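Local structure of endosialidase (Enterobacteria phage phi92, 4HIZ) at residues I27-N32 and F46-F51; I358-T363 and F401-D406; C439-S444 and S451-F456; W483-F488 and L517-L522. The protein cleaves polysialic acid chains from within, probably acting on both alpha-2,8 and alpha-2,9 linkages, as an endosialidase of bacteriophage phi92. One frame throughout, in Å; residues are numbered along the deposited sequence.

Contact 1. Residues I27-N32 and F46-F51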
loop_
_atom_site.group_PDB
_atom_site.type_symbol
_atom_site.label_atom_id
_atom_site.label_comp_id
_atom_site.label_asym_id
_atom_site.label_seq_id
_atom_site.Cartn_x
_atom_site.Cartn_y
_atom_site.Cartn_z
ATOM N N ILE A 27 1.579 17.122 -33.701
ATOM C CA ILE A 27 1.216 18.029 -34.780
ATOM C C ILE A 27 1.399 17.326 -36.115
ATOM O O ILE A 27 0.602 17.500 -37.040
ATOM C CB ILE A 27 2.083 19.311 -34.746
ATOM C CG1 ILE A 27 1.740 20.130 -33.501
ATOM C CG2 ILE A 27 1.896 20.148 -36.018
ATOM C CD1 ILE A 27 2.471 21.472 -33.419
ATOM N N ILE A 28 2.426 16.489 -36.210
ATOM C CA ILE A 28 2.720 15.865 -37.479
ATOM C C ILE A 28 2.478 14.393 -37.345
ATOM O O ILE A 28 2.973 13.772 -36.403
ATOM C CB ILE A 28 4.207 16.058 -37.872
ATOM C CG1 ILE A 28 4.526 17.545 -38.014
ATOM C CG2 ILE A 28 4.535 15.288 -39.166
ATOM C CD1 ILE A 28 3.498 18.274 -38.793
ATOM N N ASP A 29 1.713 13.841 -38.287
ATOM C CA ASP A 29 1.546 12.410 -38.379
ATOM C C ASP A 29 2.602 11.923 -39.377
ATOM O O ASP A 29 2.532 12.196 -40.588
ATOM C CB ASP A 29 0.137 12.086 -38.862
ATOM C CG ASP A 29 -0.089 10.590 -39.045
ATOM O OD1 ASP A 29 0.805 9.791 -38.702
ATOM O OD2 ASP A 29 -1.174 10.217 -39.521
ATOM N N GLY A 30 3.602 11.227 -38.856
ATOM C CA GLY A 30 4.665 10.726 -39.699
ATOM C C GLY A 30 4.259 9.555 -40.581
ATOM O O GLY A 30 5.056 9.114 -41.407
ATOM N N ARG A 31 3.045 9.035 -40.407
ATOM C CA ARG A 31 2.566 7.902 -41.230
ATOM C C ARG A 31 3.546 6.701 -41.288
ATOM O O ARG A 31 3.664 6.016 -42.306
ATOM C CB ARG A 31 2.171 8.401 -42.627
ATOM C CG ARG A 31 1.106 9.518 -42.553
ATOM C CD ARG A 31 0.609 9.936 -43.912
ATOM N NE ARG A 31 -0.160 8.905 -44.611
ATOM C CZ ARG A 31 -0.488 8.999 -45.903
ATOM N NH1 ARG A 31 -0.082 10.073 -46.616
ATOM N NH2 ARG A 31 -1.200 8.026 -46.491
ATOM N N ASN A 32 4.231 6.469 -40.170
ATOM C CA ASN A 32 5.211 5.400 -40.029
ATOM C C ASN A 32 6.388 5.504 -40.990
ATOM O O ASN A 32 6.987 4.494 -41.377
ATOM C CB ASN A 32 4.536 4.029 -40.061
ATOM C CG ASN A 32 4.369 3.459 -38.667
ATOM O OD1 ASN A 32 5.103 2.545 -38.269
ATOM N ND2 ASN A 32 3.443 4.033 -37.892
ATOM N N PHE A 46 5.445 14.735 -32.596
ATOM C CA PHE A 46 5.182 13.851 -33.728
ATOM C C PHE A 46 4.442 12.634 -33.222
ATOM O O PHE A 46 4.632 12.211 -32.058
ATOM C CB PHE A 46 6.477 13.316 -34.317
ATOM C CG PHE A 46 7.316 14.342 -35.026
ATOM C CD1 PHE A 46 8.125 15.211 -34.303
ATOM C CD2 PHE A 46 7.329 14.403 -36.426
ATOM C CE1 PHE A 46 8.944 16.141 -34.958
ATOM C CE2 PHE A 46 8.137 15.340 -37.107
ATOM C CZ PHE A 46 8.944 16.211 -36.374
ATOM N N LYS A 47 3.635 12.033 -34.093
ATOM C CA LYS A 47 3.291 10.632 -33.883
ATOM C C LYS A 47 3.639 9.835 -35.120
ATOM O O LYS A 47 3.804 10.388 -36.213
ATOM C CB LYS A 47 1.798 10.447 -33.558
ATOM C CG LYS A 47 0.855 10.679 -34.734
ATOM C CD LYS A 47 -0.548 10.131 -34.437
ATOM C CE LYS A 47 -1.512 10.462 -35.577
ATOM N NZ LYS A 47 -2.893 9.989 -35.317
ATOM N N ASN A 48 3.793 8.534 -34.926
ATOM C CA ASN A 48 4.056 7.612 -36.032
ATOM C C ASN A 48 5.272 8.023 -36.870
ATOM O O ASN A 48 5.251 7.906 -38.092
ATOM C CB ASN A 48 2.824 7.521 -36.931
ATOM C CG ASN A 48 1.565 7.147 -36.158
ATOM O OD1 ASN A 48 1.632 6.534 -35.091
ATOM N ND2 ASN A 48 0.416 7.508 -36.700
ATOM N N ALA A 49 6.341 8.473 -36.219
ATOM C CA ALA A 49 7.485 8.984 -36.953
ATOM C C ALA A 49 8.762 8.440 -36.346
ATOM O O ALA A 49 8.811 8.134 -35.146
ATOM C CB ALA A 49 7.489 10.540 -36.901
ATOM N N ALA A 50 9.806 8.338 -37.159
ATOM C CA ALA A 50 11.124 7.998 -36.627
ATOM C C ALA A 50 12.201 8.854 -37.277
ATOM O O ALA A 50 12.026 9.330 -38.406
ATOM C CB ALA A 50 11.419 6.538 -36.841
ATOM N N PHE A 51 13.319 9.018 -36.568
ATOM C CA PHE A 51 14.358 9.965 -36.976
ATOM C C PHE A 51 15.715 9.285 -36.909
ATOM O O PHE A 51 16.128 8.821 -35.849
ATOM C CB PHE A 51 14.343 11.186 -36.037
ATOM C CG PHE A 51 12.969 11.794 -35.897
ATOM C CD1 PHE A 51 12.494 12.677 -36.848
ATOM C CD2 PHE A 51 12.129 11.429 -34.842
ATOM C CE1 PHE A 51 11.200 13.218 -36.739
ATOM C CE2 PHE A 51 10.839 11.952 -34.739
ATOM C CZ PHE A 51 10.379 12.845 -35.697
#
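Ile-28 and Asp-29 pair in parallel with Phe-46 and Lys-47, with CA atoms 4.9 Å apart for Ile-28 and Phe-46. Lys-47 N donates to Ile-28 O, and Gly-30 N donates to Lys-47 O at 2.8 Å. Past this pairing each segment turns a corner, one at Asn-32 and the other at Lys-47 and Asn-48. There Asn-32 N reaches Asn-48 O at 2.7 Å, with a bent N-H angle of 132°.

Asp-29 OD1 joins the corners. Asp-29 CG is anti to its backbone N (chi1 177°), which carries the carboxylate toward Asn-48. Arg-31 N bonds to OD1 at 2.9 Å, closing an Asx turn. Asn-48 ND2 bonds to the same oxygen at 3.1 Å, from the opposite face of the carboxylate plane. On the other face of the sheet Ile-28 CB sits 3.8 Å from Phe-46 CD2, and Phe-51 CZ lies over the centre of the Phe-46 ring.

Lys-47 NZ is 4.5 Å from Asp-29 OD2, beyond a salt bridge. With the two N-H donors it would probably still help stabilise the negative charge of Asp-29.

Contact 2. Residues I358-T363 and F401-D406; sequences ILYLTT and FAKVGD
The strands holding Tyr-360 and Phe-401 run roughly antiparallel, at 144°, but their axes come no closer than 9.2 Å, so side chains make the contact. Phe-401 reaches across between the strands. With CG between the backbone N and the carbonyl carbon (chi1 64°), its ring is directed at Tyr-360 and Thr-362. The far rim of the ring reaches Tyr-360: Phe-401 CZ lies 3.6 Å from Tyr-360 CB, and Tyr-360 O is at the ring edge, in its plane. Thr-362 slides past the ring in the opposite direction, with CG2 3.8 Å from Phe-401 CD1. The hydroxyl of Thr-362 is bonded to Leu-399 O.

Lys-403 crosses the Tyr-360 side chain at a slant. Its CE packs 3.8 Å from Tyr-360 OH. The chain then bends at its last torsion (chi4 -73°), and NZ bonds to Gly-405 O at 2.7 Å. The aliphatic part thus packs on the tyrosine while the ammonium is held by its own turn.

The contact joins the four-stranded sheet of strand 358-365 to the edge strand 401-404 of a mixed sheet, both strands lying in the beta-propeller domain. Lys-353 of strand 347-355 and Ile-410 of strand 407-413 touch Phe-401, and Leu-408 packs on Tyr-360 and Lys-403.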
loop_
_atom_site.group_PDB
_atom_site.type_symbol
_atom_site.label_atom_id
_atom_site.label_comp_id
_atom_site.label_asym_id
_atom_site.label_seq_id
_atom_site.Cartn_x
_atom_site.Cartn_y
_atom_site.Cartn_z
ATOM N N ILE A 358 16.528 -24.685 -34.674
ATOM C CA ILE A 358 17.683 -23.791 -34.778
ATOM C C ILE A 358 17.901 -23.130 -33.433
ATOM O O ILE A 358 16.957 -22.672 -32.802
ATOM C CB ILE A 358 17.502 -22.744 -35.888
ATOM C CG1 ILE A 358 17.356 -23.476 -37.230
ATOM C CG2 ILE A 358 18.716 -21.762 -35.937
ATOM C CD1 ILE A 358 17.215 -22.587 -38.395
ATOM N N LEU A 359 19.145 -23.102 -32.978
ATOM C CA LEU A 359 19.466 -22.472 -31.711
ATOM C C LEU A 359 20.089 -21.116 -32.061
ATOM O O LEU A 359 21.067 -21.057 -32.792
ATOM C CB LEU A 359 20.497 -23.362 -30.976
ATOM C CG LEU A 359 20.962 -22.857 -29.603
ATOM C CD1 LEU A 359 19.745 -22.666 -28.652
ATOM C CD2 LEU A 359 21.983 -23.886 -29.052
ATOM N N TYR A 360 19.514 -20.026 -31.534
ATOM C CA TYR A 360 20.054 -18.665 -31.725
ATOM C C TYR A 360 20.714 -18.208 -30.451
ATOM O O TYR A 360 20.295 -18.582 -29.356
ATOM C CB TYR A 360 18.882 -17.705 -32.055
ATOM C CG TYR A 360 18.172 -18.089 -33.336
ATOM C CD1 TYR A 360 18.670 -17.671 -34.578
ATOM C CD2 TYR A 360 17.021 -18.891 -33.310
ATOM C CE1 TYR A 360 18.043 -18.037 -35.776
ATOM C CE2 TYR A 360 16.369 -19.250 -34.495
ATOM C CZ TYR A 360 16.891 -18.823 -35.720
ATOM O OH TYR A 360 16.263 -19.175 -36.889
ATOM N N LEU A 361 21.776 -17.412 -30.599
ATOM C CA LEU A 361 22.555 -16.949 -29.452
ATOM C C LEU A 361 22.997 -15.514 -29.708
ATOM O O LEU A 361 23.383 -15.166 -30.826
ATOM C CB LEU A 361 23.790 -17.878 -29.276
ATOM C CG LEU A 361 24.811 -17.521 -28.172
ATOM C CD1 LEU A 361 25.513 -18.793 -27.638
ATOM C CD2 LEU A 361 25.900 -16.542 -28.643
ATOM N N THR A 362 22.916 -14.663 -28.683
ATOM C CA THR A 362 23.589 -13.352 -28.774
ATOM C C THR A 362 24.552 -13.214 -27.623
ATOM O O THR A 362 24.327 -13.799 -26.558
ATOM C CB THR A 362 22.579 -12.179 -28.600
ATOM O OG1 THR A 362 21.932 -12.301 -27.330
ATOM C CG2 THR A 362 21.555 -12.173 -29.705
ATOM N N THR A 363 25.619 -12.421 -27.804
ATOM C CA THR A 363 26.548 -12.210 -26.706
ATOM C C THR A 363 26.486 -10.776 -26.248
ATOM O O THR A 363 26.031 -9.888 -26.979
ATOM C CB THR A 363 28.028 -12.454 -27.128
ATOM O OG1 THR A 363 28.356 -11.567 -28.200
ATOM C CG2 THR A 363 28.248 -13.902 -27.607
ATOM N N PHE A 401 16.090 -11.669 -26.595
ATOM C CA PHE A 401 15.360 -11.592 -27.846
ATOM C C PHE A 401 14.297 -12.666 -27.903
ATOM O O PHE A 401 14.331 -13.639 -27.126
ATOM C CB PHE A 401 16.317 -11.763 -29.046
ATOM C CG PHE A 401 16.968 -13.122 -29.106
ATOM C CD1 PHE A 401 18.162 -13.353 -28.408
ATOM C CD2 PHE A 401 16.391 -14.163 -29.848
ATOM C CE1 PHE A 401 18.787 -14.620 -28.449
ATOM C CE2 PHE A 401 17.033 -15.432 -29.893
ATOM C CZ PHE A 401 18.200 -15.649 -29.183
ATOM N N ALA A 402 13.350 -12.485 -28.817
ATOM C CA ALA A 402 12.460 -13.587 -29.204
ATOM C C ALA A 402 12.329 -13.628 -30.721
ATOM O O ALA A 402 12.557 -12.610 -31.388
ATOM C CB ALA A 402 11.046 -13.340 -28.584
ATOM N N LYS A 403 11.947 -14.788 -31.269
ATOM C CA LYS A 403 11.690 -14.909 -32.708
ATOM C C LYS A 403 10.187 -14.818 -32.935
ATOM O O LYS A 403 9.406 -15.543 -32.295
ATOM C CB LYS A 403 12.204 -16.253 -33.261
ATOM C CG LYS A 403 12.042 -16.354 -34.763
ATOM C CD LYS A 403 12.834 -17.586 -35.280
ATOM C CE LYS A 403 12.777 -17.678 -36.788
ATOM N NZ LYS A 403 11.395 -18.114 -37.207
ATOM N N VAL A 404 9.774 -13.907 -33.813
ATOM C CA VAL A 404 8.355 -13.777 -34.155
ATOM C C VAL A 404 8.313 -13.804 -35.675
ATOM O O VAL A 404 8.824 -12.908 -36.334
ATOM C CB VAL A 404 7.760 -12.455 -33.632
ATOM C CG1 VAL A 404 6.277 -12.349 -34.002
ATOM C CG2 VAL A 404 7.922 -12.340 -32.113
ATOM N N GLY A 405 7.734 -14.854 -36.236
ATOM C CA GLY A 405 7.799 -15.047 -37.671
ATOM C C GLY A 405 9.245 -15.112 -38.120
ATOM O O GLY A 405 10.071 -15.805 -37.513
ATOM N N ASP A 406 9.560 -14.357 -39.166
ATOM C CA ASP A 406 10.873 -14.414 -39.781
ATOM C C ASP A 406 11.941 -13.642 -39.006
ATOM O O ASP A 406 13.116 -13.681 -39.379
ATOM C CB ASP A 406 10.812 -13.839 -41.197
ATOM C CG ASP A 406 10.082 -14.749 -42.193
ATOM O OD1 ASP A 406 9.886 -15.959 -41.923
ATOM O OD2 ASP A 406 9.729 -14.241 -43.282
#

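Contact 3. Residues C439-S444 and S451-F456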
loop_
_atom_site.group_PDB
_atom_site.type_symbol
_atom_site.label_atom_id
_atom_site.label_comp_id
_atom_site.label_asym_id
_atom_site.label_seq_id
_atom_site.Cartn_x
_atom_site.Cartn_y
_atom_site.Cartn_z
ATOM N N CYS A 439 16.288 -3.907 -32.167
ATOM C CA CYS A 439 16.403 -4.097 -33.615
ATOM C C CYS A 439 15.597 -5.326 -34.016
ATOM O O CYS A 439 15.191 -6.144 -33.161
ATOM C CB CYS A 439 17.872 -4.197 -34.093
ATOM S SG CYS A 439 18.769 -5.668 -33.555
ATOM N N LYS A 440 15.327 -5.421 -35.314
ATOM C CA LYS A 440 14.492 -6.485 -35.846
ATOM C C LYS A 440 15.274 -7.116 -37.005
ATOM O O LYS A 440 15.422 -6.493 -38.066
ATOM C CB LYS A 440 13.165 -5.863 -36.308
ATOM C CG LYS A 440 12.135 -6.850 -36.789
ATOM C CD LYS A 440 10.799 -6.106 -37.062
ATOM C CE LYS A 440 9.781 -7.037 -37.711
ATOM N NZ LYS A 440 8.418 -6.438 -37.842
ATOM N N ILE A 441 15.774 -8.334 -36.794
ATOM C CA ILE A 441 16.666 -8.980 -37.770
ATOM C C ILE A 441 15.940 -10.136 -38.447
ATOM O O ILE A 441 15.436 -11.013 -37.764
ATOM C CB ILE A 441 17.950 -9.540 -37.091
ATOM C CG1 ILE A 441 18.693 -8.457 -36.299
ATOM C CG2 ILE A 441 18.892 -10.204 -38.143
ATOM C CD1 ILE A 441 18.965 -7.274 -37.082
ATOM N N ASN A 442 15.872 -10.117 -39.779
ATOM C CA ASN A 442 15.299 -11.224 -40.531
ATOM C C ASN A 442 16.293 -12.384 -40.518
ATOM O O ASN A 442 17.387 -12.288 -41.112
ATOM C CB ASN A 442 15.022 -10.802 -41.976
ATOM C CG ASN A 442 14.207 -11.838 -42.733
ATOM O OD1 ASN A 442 14.382 -13.053 -42.533
ATOM N ND2 ASN A 442 13.283 -11.369 -43.582
ATOM N N VAL A 443 15.937 -13.471 -39.832
ATOM C CA VAL A 443 16.819 -14.644 -39.809
ATOM C C VAL A 443 16.286 -15.761 -40.701
ATOM O O VAL A 443 16.945 -16.794 -40.818
ATOM C CB VAL A 443 17.096 -15.146 -38.373
ATOM C CG1 VAL A 443 17.851 -14.052 -37.547
ATOM C CG2 VAL A 443 15.787 -15.537 -37.684
ATOM N N SER A 444 15.118 -15.586 -41.329
ATOM C CA SER A 444 14.662 -16.574 -42.317
ATOM C C SER A 444 15.572 -16.502 -43.538
ATOM O O SER A 444 15.861 -17.528 -44.195
ATOM C CB SER A 444 13.209 -16.335 -42.732
ATOM O OG SER A 444 13.114 -15.270 -43.660
ATOM N N SER A 451 26.106 -4.990 -41.040
ATOM C CA SER A 451 26.618 -3.606 -41.118
ATOM C C SER A 451 25.509 -2.560 -41.152
ATOM O O SER A 451 25.677 -1.477 -40.609
ATOM C CB SER A 451 27.526 -3.415 -42.326
ATOM O OG SER A 451 26.805 -3.719 -43.503
ATOM N N ASN A 452 24.377 -2.891 -41.755
ATOM C CA ASN A 452 23.330 -1.863 -41.827
ATOM C C ASN A 452 22.219 -2.052 -40.809
ATOM O O ASN A 452 21.123 -1.516 -40.955
ATOM C CB ASN A 452 22.780 -1.698 -43.246
ATOM C CG ASN A 452 23.817 -1.147 -44.197
ATOM O OD1 ASN A 452 24.171 -1.788 -45.183
ATOM N ND2 ASN A 452 24.335 0.044 -43.893
ATOM N N VAL A 453 22.547 -2.720 -39.707
ATOM C CA VAL A 453 21.562 -2.885 -38.639
ATOM C C VAL A 453 20.981 -1.543 -38.196
ATOM O O VAL A 453 21.713 -0.542 -38.051
ATOM C CB VAL A 453 22.116 -3.692 -37.423
ATOM C CG1 VAL A 453 23.282 -2.975 -36.757
ATOM C CG2 VAL A 453 20.982 -3.981 -36.405
ATOM N N GLN A 454 19.660 -1.530 -38.029
ATOM C CA GLN A 454 18.937 -0.344 -37.602
ATOM C C GLN A 454 18.484 -0.559 -36.156
ATOM O O GLN A 454 17.543 -1.313 -35.883
ATOM C CB GLN A 454 17.743 -0.097 -38.520
ATOM C CG GLN A 454 16.981 1.152 -38.112
ATOM C CD GLN A 454 15.943 1.576 -39.118
ATOM O OE1 GLN A 454 15.480 0.769 -39.921
ATOM N NE2 GLN A 454 15.590 2.858 -39.100
ATOM N N TRP A 455 19.170 0.087 -35.222
ATOM C CA TRP A 455 18.718 0.087 -33.834
ATOM C C TRP A 455 17.758 1.246 -33.569
ATOM O O TRP A 455 18.045 2.408 -33.915
ATOM C CB TRP A 455 19.915 0.263 -32.907
ATOM C CG TRP A 455 20.872 -0.922 -32.815
ATOM C CD1 TRP A 455 22.150 -1.017 -33.353
ATOM C CD2 TRP A 455 20.678 -2.092 -32.030
ATOM N NE1 TRP A 455 22.725 -2.208 -32.973
ATOM C CE2 TRP A 455 21.855 -2.879 -32.148
ATOM C CE3 TRP A 455 19.629 -2.552 -31.230
ATOM C CZ2 TRP A 455 22.008 -4.096 -31.488
ATOM C CZ3 TRP A 455 19.766 -3.750 -30.571
ATOM C CH2 TRP A 455 20.954 -4.530 -30.703
ATOM N N PHE A 456 16.609 0.919 -32.978
ATOM C CA PHE A 456 15.609 1.915 -32.621
ATOM C C PHE A 456 15.661 2.189 -31.121
ATOM O O PHE A 456 15.500 1.276 -30.323
ATOM C CB PHE A 456 14.208 1.366 -32.940
ATOM C CG PHE A 456 13.959 1.106 -34.409
ATOM C CD1 PHE A 456 13.407 2.111 -35.214
ATOM C CD2 PHE A 456 14.178 -0.165 -34.960
ATOM C CE1 PHE A 456 13.141 1.887 -36.567
ATOM C CE2 PHE A 456 13.915 -0.404 -36.310
ATOM C CZ PHE A 456 13.386 0.607 -37.105
HETATM O O HOH W 1 15.983 -3.271 -37.138
#
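Cys-439 sets its sulfur over one face of the Trp-455 indole. SG lies 3.8 Å from the centroid of the six-membered ring, 17° off the normal, in a sulfur-aromatic contact. It is displaced toward the rim, with CZ3 at 3.7 Å. The Cys-439 CB makes a CH-pi contact with the same ring, 4.1 Å from its centroid. SG stands between the backbone N and the carbonyl carbon (chi1 68°), which sets the sulfur over the indole.

Val-453 CG2 lies over the same indole face, also toward the rim. It packs 3.9 Å from Cys-439 CB and equally close to Ile-441 CD1.

These groups join the end of strand 435-442 to the loop that leads into strand 456-460, its antiparallel neighbour in a mixed sheet. Both segments lie in the catalytic beta-propeller domain. The two strands pair directly where Phe-456 meets Met-438. Farther along, the backbones are bridged by a water that accepts from Lys-440 N at 2.9 Å and donates to Gln-454 O at 2.8 Å. That carbonyl oxygen also lies 3.4 Å from Cys-439 CB. The Gln-454 side chain is anchored through NE2 to Thr-62 OG1. Phe-390 and, edge-to-face, Trp-420 also meet the Trp-455 ring.

Contact 4. Residues W483-F488 and L517-L522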
loop_
_atom_site.group_PDB
_atom_site.type_symbol
_atom_site.label_atom_id
_atom_site.label_comp_id
_atom_site.label_asym_id
_atom_site.label_seq_id
_atom_site.Cartn_x
_atom_site.Cartn_y
_atom_site.Cartn_z
ATOM N N TRP A 483 1.492 -10.349 -27.633
ATOM C CA TRP A 483 2.338 -9.357 -26.999
ATOM C C TRP A 483 3.721 -9.926 -26.693
ATOM O O TRP A 483 3.865 -11.075 -26.249
ATOM C CB TRP A 483 1.727 -8.939 -25.650
ATOM C CG TRP A 483 0.460 -8.152 -25.663
ATOM C CD1 TRP A 483 -0.759 -8.552 -25.168
ATOM C CD2 TRP A 483 0.298 -6.808 -26.122
ATOM N NE1 TRP A 483 -1.669 -7.514 -25.285
ATOM C CE2 TRP A 483 -1.049 -6.445 -25.896
ATOM C CE3 TRP A 483 1.160 -5.887 -26.742
ATOM C CZ2 TRP A 483 -1.548 -5.172 -26.234
ATOM C CZ3 TRP A 483 0.665 -4.616 -27.088
ATOM C CH2 TRP A 483 -0.683 -4.276 -26.832
ATOM N N LEU A 484 4.747 -9.124 -26.942
ATOM C CA LEU A 484 6.122 -9.473 -26.568
ATOM C C LEU A 484 6.514 -8.538 -25.394
ATOM O O LEU A 484 6.081 -7.388 -25.357
ATOM C CB LEU A 484 7.013 -9.231 -27.787
ATOM C CG LEU A 484 8.530 -9.350 -27.528
ATOM C CD1 LEU A 484 9.249 -9.846 -28.822
ATOM C CD2 LEU A 484 9.156 -8.026 -27.058
ATOM N N TYR A 485 7.297 -9.039 -24.443
ATOM C CA TYR A 485 7.701 -8.274 -23.259
ATOM C C TYR A 485 9.225 -8.246 -23.165
ATOM O O TYR A 485 9.868 -9.300 -23.116
ATOM C CB TYR A 485 7.166 -8.919 -21.980
ATOM C CG TYR A 485 5.654 -9.065 -22.028
ATOM C CD1 TYR A 485 5.065 -10.180 -22.647
ATOM C CD2 TYR A 485 4.809 -8.103 -21.465
ATOM C CE1 TYR A 485 3.687 -10.333 -22.739
ATOM C CE2 TYR A 485 3.442 -8.260 -21.538
ATOM C CZ TYR A 485 2.892 -9.354 -22.162
ATOM O OH TYR A 485 1.501 -9.486 -22.245
ATOM N N TYR A 486 9.785 -7.037 -23.140
ATOM C CA TYR A 486 11.189 -6.879 -22.739
ATOM C C TYR A 486 11.136 -6.382 -21.312
ATOM O O TYR A 486 10.630 -5.274 -21.058
ATOM C CB TYR A 486 11.897 -5.881 -23.656
ATOM C CG TYR A 486 13.302 -5.428 -23.204
ATOM C CD1 TYR A 486 14.255 -6.344 -22.790
ATOM C CD2 TYR A 486 13.658 -4.071 -23.193
ATOM C CE1 TYR A 486 15.526 -5.967 -22.433
ATOM C CE2 TYR A 486 14.934 -3.653 -22.824
ATOM C CZ TYR A 486 15.864 -4.618 -22.437
ATOM O OH TYR A 486 17.127 -4.223 -22.062
ATOM N N ILE A 487 11.637 -7.177 -20.379
ATOM C CA ILE A 487 11.453 -6.878 -18.960
ATOM C C ILE A 487 12.851 -6.679 -18.413
ATOM O O ILE A 487 13.724 -7.562 -18.534
ATOM C CB ILE A 487 10.722 -8.026 -18.227
ATOM C CG1 ILE A 487 9.424 -8.342 -18.985
ATOM C CG2 ILE A 487 10.430 -7.650 -16.739
ATOM C CD1 ILE A 487 8.529 -9.377 -18.272
ATOM N N PHE A 488 13.083 -5.521 -17.814
ATOM C CA PHE A 488 14.470 -5.072 -17.641
ATOM C C PHE A 488 14.562 -3.990 -16.577
ATOM O O PHE A 488 13.542 -3.541 -16.055
ATOM C CB PHE A 488 15.039 -4.554 -18.969
ATOM C CG PHE A 488 14.391 -3.276 -19.462
ATOM C CD1 PHE A 488 13.091 -3.284 -19.947
ATOM C CD2 PHE A 488 15.084 -2.069 -19.428
ATOM C CE1 PHE A 488 12.468 -2.120 -20.408
ATOM C CE2 PHE A 488 14.489 -0.898 -19.884
ATOM C CZ PHE A 488 13.171 -0.923 -20.385
ATOM N N LEU A 517 12.183 -2.750 -11.733
ATOM C CA LEU A 517 11.981 -3.373 -13.050
ATOM C C LEU A 517 10.865 -2.706 -13.840
ATOM O O LEU A 517 9.918 -2.156 -13.247
ATOM C CB LEU A 517 11.638 -4.876 -12.888
ATOM C CG LEU A 517 12.635 -5.655 -12.051
ATOM C CD1 LEU A 517 12.150 -7.109 -11.946
ATOM C CD2 LEU A 517 14.049 -5.621 -12.690
ATOM N N TYR A 518 10.995 -2.776 -15.155
ATOM C CA TYR A 518 10.046 -2.228 -16.121
ATOM C C TYR A 518 9.753 -3.283 -17.174
ATOM O O TYR A 518 10.575 -4.180 -17.413
ATOM C CB TYR A 518 10.643 -0.984 -16.820
ATOM C CG TYR A 518 10.890 0.152 -15.830
ATOM C CD1 TYR A 518 12.032 0.152 -15.006
ATOM C CD2 TYR A 518 9.959 1.184 -15.702
ATOM C CE1 TYR A 518 12.246 1.170 -14.075
ATOM C CE2 TYR A 518 10.177 2.237 -14.783
ATOM C CZ TYR A 518 11.286 2.200 -13.962
ATOM O OH TYR A 518 11.512 3.197 -13.029
ATOM N N SER A 519 8.578 -3.168 -17.803
ATOM C CA SER A 519 8.209 -4.060 -18.905
ATOM C C SER A 519 7.791 -3.235 -20.119
ATOM O O SER A 519 6.870 -2.393 -20.019
ATOM C CB SER A 519 7.049 -4.925 -18.446
ATOM O OG SER A 519 6.506 -5.664 -19.537
ATOM N N TYR A 520 8.479 -3.440 -21.244
ATOM C CA TYR A 520 8.075 -2.807 -22.487
ATOM C C TYR A 520 7.256 -3.848 -23.237
ATOM O O TYR A 520 7.787 -4.920 -23.635
ATOM C CB TYR A 520 9.301 -2.414 -23.311
ATOM C CG TYR A 520 8.957 -1.707 -24.589
ATOM C CD1 TYR A 520 8.690 -0.326 -24.602
ATOM C CD2 TYR A 520 8.891 -2.407 -25.798
ATOM C CE1 TYR A 520 8.372 0.329 -25.816
ATOM C CE2 TYR A 520 8.587 -1.759 -26.993
ATOM C CZ TYR A 520 8.348 -0.408 -27.008
ATOM O OH TYR A 520 8.062 0.191 -28.232
ATOM N N ARG A 521 5.958 -3.576 -23.401
ATOM C CA ARG A 521 5.036 -4.557 -23.980
ATOM C C ARG A 521 4.740 -4.098 -25.413
ATOM O O ARG A 521 4.199 -2.991 -25.633
ATOM C CB ARG A 521 3.736 -4.612 -23.170
ATOM C CG ARG A 521 2.768 -5.647 -23.743
ATOM C CD ARG A 521 1.437 -5.739 -22.927
ATOM N NE ARG A 521 0.504 -4.656 -23.229
ATOM C CZ ARG A 521 -0.775 -4.682 -22.837
ATOM N NH1 ARG A 521 -1.215 -5.663 -22.059
ATOM N NH2 ARG A 521 -1.603 -3.688 -23.171
ATOM N N LEU A 522 5.125 -4.945 -26.368
ATOM C CA LEU A 522 5.114 -4.623 -27.794
ATOM C C LEU A 522 4.129 -5.518 -28.556
ATOM O O LEU A 522 4.191 -6.775 -28.473
ATOM C CB LEU A 522 6.535 -4.819 -28.395
ATOM C CG LEU A 522 6.613 -4.623 -29.918
ATOM C CD1 LEU A 522 6.347 -3.170 -30.298
ATOM C CD2 LEU A 522 8.028 -5.011 -30.414
#
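Leu-522 N donates to Leu-484 O at 2.8 Å, nearly straight at 171°, and Leu-484 N returns a bond to Leu-522 O. The same two-way bonding links Tyr-486 with Tyr-520 and Phe-488 with Tyr-518. Tyr-485 with Arg-521 and Ile-487 with Ser-519 are the non-hydrogen-bonded pairs between. These are the inner strands of a four-stranded antiparallel sheet in the beta-propeller domain, flanked by strands 71-75 and 473-480.

Arg-521 wedges between Trp-483 and Tyr-485. Its chain bends at chi3 (78°), and the guanidinium lies flat on the indole, centres 3.8 Å apart and planes at 10°. This is a cation-pi stack, with NH2 3.4 Å from Trp-483 CZ2. Arg-521 CG and CD both touch Tyr-485 CE2 at 3.5 Å. Ser-519 OG meets the edge of the Tyr-485 ring. A salt bridge to Asp-533 and a bond to Asp-122 O hold the guanidinium from outside. On the other face of the sheet, Phe-488 CE1 approaches Tyr-518 CB at 4.2 Å, and Phe-534 of a second subunit meets the Tyr-518 ring edge-to-face.

The four contacts follow one another along the chain. Contact 1 belongs to the N-terminal extension, the other three to the beta-propeller domain. Contacts 1, 2 and 3 all reach one mixed sheet that contains strands 49-53, 401-404 and 435-442, so the extension continues a propeller sheet. Contacts 2 and 3 have centres about 12 Å apart and touch, with a probable hydrogen bond from Val-443 N to Asp-406 O. Contact 4 lies in a separate sheet. Its centre is about 17 Å from that of contact 2, and the two touch through Leu-484 and Ala-402. Contacts 1 and 3 come within about 5 Å at their nearest atoms without touching. Side-chain packing thus joins the mixed sheet to the sheets of strands 358-365 and 483-490.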